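Local atomic coordinates of sensor protein (Geobacter sulfurreducens PCA, PDB entry 2R78), a protein that probably acts as a hybrid sensor histidine kinase that autophosphorylates from ATP in two-component signalling, represented here by its PAS sensory domain. Residues Asp22-Asp28 and Lys108-Arg114. Residues are numbered along the deposited sequence; the frame is centred on the assembly and turned at random.
Sequences DGIFIMD and KILGIAR
The ring of Phe25 (chi1 near 61°, p) lies flat over Gly111 in a CH-pi contact, with Gly111 CA 3.6 Å from the ring centroid and 14° off its normal; a CB on Gly111 would clash with the ring. On the same face of the sheet as Phe25, the selenomethionine Met27, also p, packs CG 3.9 Å from Ile109 CB, and Trp56 touches both Phe25 and Met27. The opposite face of the sheet carries Ile24, Ile26, Leu110 and Ile112. Here Leu110 CD1 touches both Ile24 CG2 (3.8 Å) and Ile26 CD1 (3.7 Å), while Phe17 and Tyr13 of helix 6-19 cover Ile24 and Ile26.

The backbones are extended and antiparallel, their axes 4.6 Å apart at closest approach with N-to-C directions at 156°. Gly23-Ala113, Phe25-Gly111 and Met27-Ile109 are hydrogen-bonded pairs, each closed by two N-H...O hydrogen bonds: Gly23 N to Ala113 O and Ala113 N to Gly23 O, both 2.9 Å; Phe25 N to Gly111 O, 2.9 Å, and Gly111 N to Phe25 O, 2.8 Å; Met27 N to Ile109 O, 2.9 Å, and Ile109 N to Met27 O, 2.8 Å. Ile24-Ile112 and Ile26-Leu110 are the intervening non-hydrogen-bonded pairs. This joins the first and last strands of the PAS fold side by side in the middle of its five-stranded antiparallel sheet, order 2-1-5-4-3.

At one end, Asp28 OD1 accepts from His32 N and Lys108 NZ pairs with Asp106. At the other, Asp22 OD2 forms a salt bridge with Arg114 NH1 (2.6 Å), whose hydrogen-bond geometry is weak; Asp22 OD1 and Arg114 NH1 also form reciprocal salt bridges with Arg114 and Asp22 of the second subunit.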
loop_
_atom_site.group_PDB
_atom_site.type_symbol
_atom_site.label_atom_id
_atom_site.label_comp_id
_atom_site.label_asym_id
_atom_site.label_seq_id
_atom_site.Cartn_x
_atom_site.Cartn_y
_atom_site.Cartn_z
ATOM N N ASP B 22 5.242 -2.625 1.893
ATOM C CA ASP B 22 5.139 -1.856 3.128
ATOM C C ASP B 22 4.207 -2.537 4.135
ATOM O O ASP B 22 3.269 -3.261 3.768
ATOM C CB ASP B 22 4.635 -0.458 2.875
ATOM C CG ASP B 22 5.675 0.442 2.238
ATOM O OD1 ASP B 22 6.901 0.139 2.250
ATOM O OD2 ASP B 22 5.242 1.491 1.756
ATOM N N GLY B 23 4.495 -2.301 5.406
ATOM C CA GLY B 23 3.630 -2.746 6.474
ATOM C C GLY B 23 2.328 -1.954 6.503
ATOM O O GLY B 23 2.319 -0.749 6.280
ATOM N N ILE B 24 1.219 -2.647 6.778
ATOM C CA ILE B 24 -0.073 -1.968 6.922
ATOM C C ILE B 24 -0.731 -2.530 8.174
ATOM O O ILE B 24 -0.741 -3.738 8.381
ATOM C CB ILE B 24 -1.012 -2.165 5.685
ATOM C CG1 ILE B 24 -0.333 -1.737 4.382
ATOM C CG2 ILE B 24 -2.327 -1.417 5.894
ATOM C CD1 ILE B 24 -1.097 -2.140 3.102
ATOM N N PHE B 25 -1.249 -1.645 9.015
ATOM C CA PHE B 25 -1.940 -2.053 10.213
ATOM C C PHE B 25 -3.238 -1.261 10.356
ATOM O O PHE B 25 -3.369 -0.147 9.824
ATOM C CB PHE B 25 -1.044 -1.978 11.472
ATOM C CG PHE B 25 -0.517 -0.599 11.809
ATOM C CD1 PHE B 25 -1.224 0.251 12.647
ATOM C CD2 PHE B 25 0.721 -0.174 11.328
ATOM C CE1 PHE B 25 -0.708 1.512 12.978
ATOM C CE2 PHE B 25 1.233 1.086 11.667
ATOM C CZ PHE B 25 0.505 1.924 12.466
ATOM N N ILE B 26 -4.202 -1.877 11.021
ATOM C CA ILE B 26 -5.442 -1.194 11.371
ATOM C C ILE B 26 -5.543 -1.190 12.866
ATOM O O ILE B 26 -5.276 -2.222 13.464
ATOM C CB ILE B 26 -6.709 -1.933 10.831
ATOM C CG1 ILE B 26 -6.589 -2.233 9.326
ATOM C CG2 ILE B 26 -7.961 -1.129 11.093
ATOM C CD1 ILE B 26 -6.353 -1.043 8.420
HETATM N N MSE B 27 -5.902 -0.053 13.472
HETATM C CA MSE B 27 -6.199 -0.055 14.914
HETATM C C MSE B 27 -7.477 0.700 15.201
HETATM O O MSE B 27 -7.942 1.469 14.372
HETATM C CB MSE B 27 -5.045 0.499 15.746
HETATM C CG MSE B 27 -4.610 1.875 15.378
HETATM SE SE MSE B 27 -2.971 2.313 16.372
HETATM C CE MSE B 27 -2.174 0.594 16.603
ATOM N N ASP B 28 -8.077 0.448 16.356
ATOM C CA ASP B 28 -9.266 1.230 16.744
ATOM C C ASP B 28 -8.809 2.556 17.354
ATOM O O ASP B 28 -7.610 2.810 17.506
ATOM C CB ASP B 28 -10.231 0.426 17.665
ATOM C CG ASP B 28 -9.642 0.087 19.037
ATOM O OD1 ASP B 28 -8.674 0.762 19.451
ATOM O OD2 ASP B 28 -10.175 -0.847 19.712
ATOM N N LYS B 108 -11.873 4.021 12.879
ATOM C CA LYS B 108 -10.633 3.273 12.917
ATOM C C LYS B 108 -9.498 4.057 12.259
ATOM O O LYS B 108 -9.706 5.104 11.625
ATOM C CB LYS B 108 -10.821 1.902 12.289
ATOM C CG LYS B 108 -11.834 1.049 13.077
ATOM C CD LYS B 108 -12.258 -0.193 12.353
ATOM C CE LYS B 108 -13.584 -0.737 12.860
ATOM N NZ LYS B 108 -14.659 0.298 13.064
ATOM N N ILE B 109 -8.289 3.540 12.456
ATOM C CA ILE B 109 -7.073 4.180 11.997
ATOM C C ILE B 109 -6.277 3.215 11.108
ATOM O O ILE B 109 -6.054 2.082 11.484
ATOM C CB ILE B 109 -6.209 4.649 13.190
ATOM C CG1 ILE B 109 -6.924 5.740 13.989
ATOM C CG2 ILE B 109 -4.873 5.184 12.685
ATOM C CD1 ILE B 109 -6.360 5.883 15.436
ATOM N N LEU B 110 -5.903 3.707 9.917
ATOM C CA LEU B 110 -5.031 2.995 8.977
ATOM C C LEU B 110 -3.600 3.448 9.214
ATOM O O LEU B 110 -3.297 4.622 9.094
ATOM C CB LEU B 110 -5.387 3.389 7.532
ATOM C CG LEU B 110 -4.494 2.883 6.378
ATOM C CD1 LEU B 110 -4.770 1.429 6.184
ATOM C CD2 LEU B 110 -4.761 3.626 5.058
ATOM N N GLY B 111 -2.707 2.508 9.467
ATOM C CA GLY B 111 -1.298 2.831 9.549
ATOM C C GLY B 111 -0.494 2.167 8.449
ATOM O O GLY B 111 -0.807 1.048 8.014
ATOM N N ILE B 112 0.564 2.841 8.023
ATOM C CA ILE B 112 1.525 2.283 7.083
ATOM C C ILE B 112 2.915 2.423 7.737
ATOM O O ILE B 112 3.207 3.454 8.335
ATOM C CB ILE B 112 1.498 3.056 5.749
ATOM C CG1 ILE B 112 0.113 3.013 5.081
ATOM C CG2 ILE B 112 2.470 2.448 4.777
ATOM C CD1 ILE B 112 -0.059 4.049 3.917
ATOM N N ALA B 113 3.738 1.378 7.652
ATOM C CA ALA B 113 5.116 1.388 8.214
ATOM C C ALA B 113 6.063 1.089 7.065
ATOM O O ALA B 113 5.884 0.090 6.388
ATOM C CB ALA B 113 5.263 0.317 9.302
ATOM N N ARG B 114 7.068 1.937 6.865
ATOM C CA ARG B 114 8.057 1.790 5.805
ATOM C C ARG B 114 9.468 1.727 6.399
ATOM O O ARG B 114 9.777 2.401 7.387
ATOM C CB ARG B 114 8.017 3.003 4.861
ATOM C CG ARG B 114 6.700 3.231 4.114
ATOM C CD ARG B 114 6.700 4.471 3.176
ATOM N NE ARG B 114 7.828 4.503 2.212
ATOM C CZ ARG B 114 7.837 3.926 0.996
ATOM N NH1 ARG B 114 6.803 3.218 0.567
ATOM N NH2 ARG B 114 8.908 4.025 0.214
#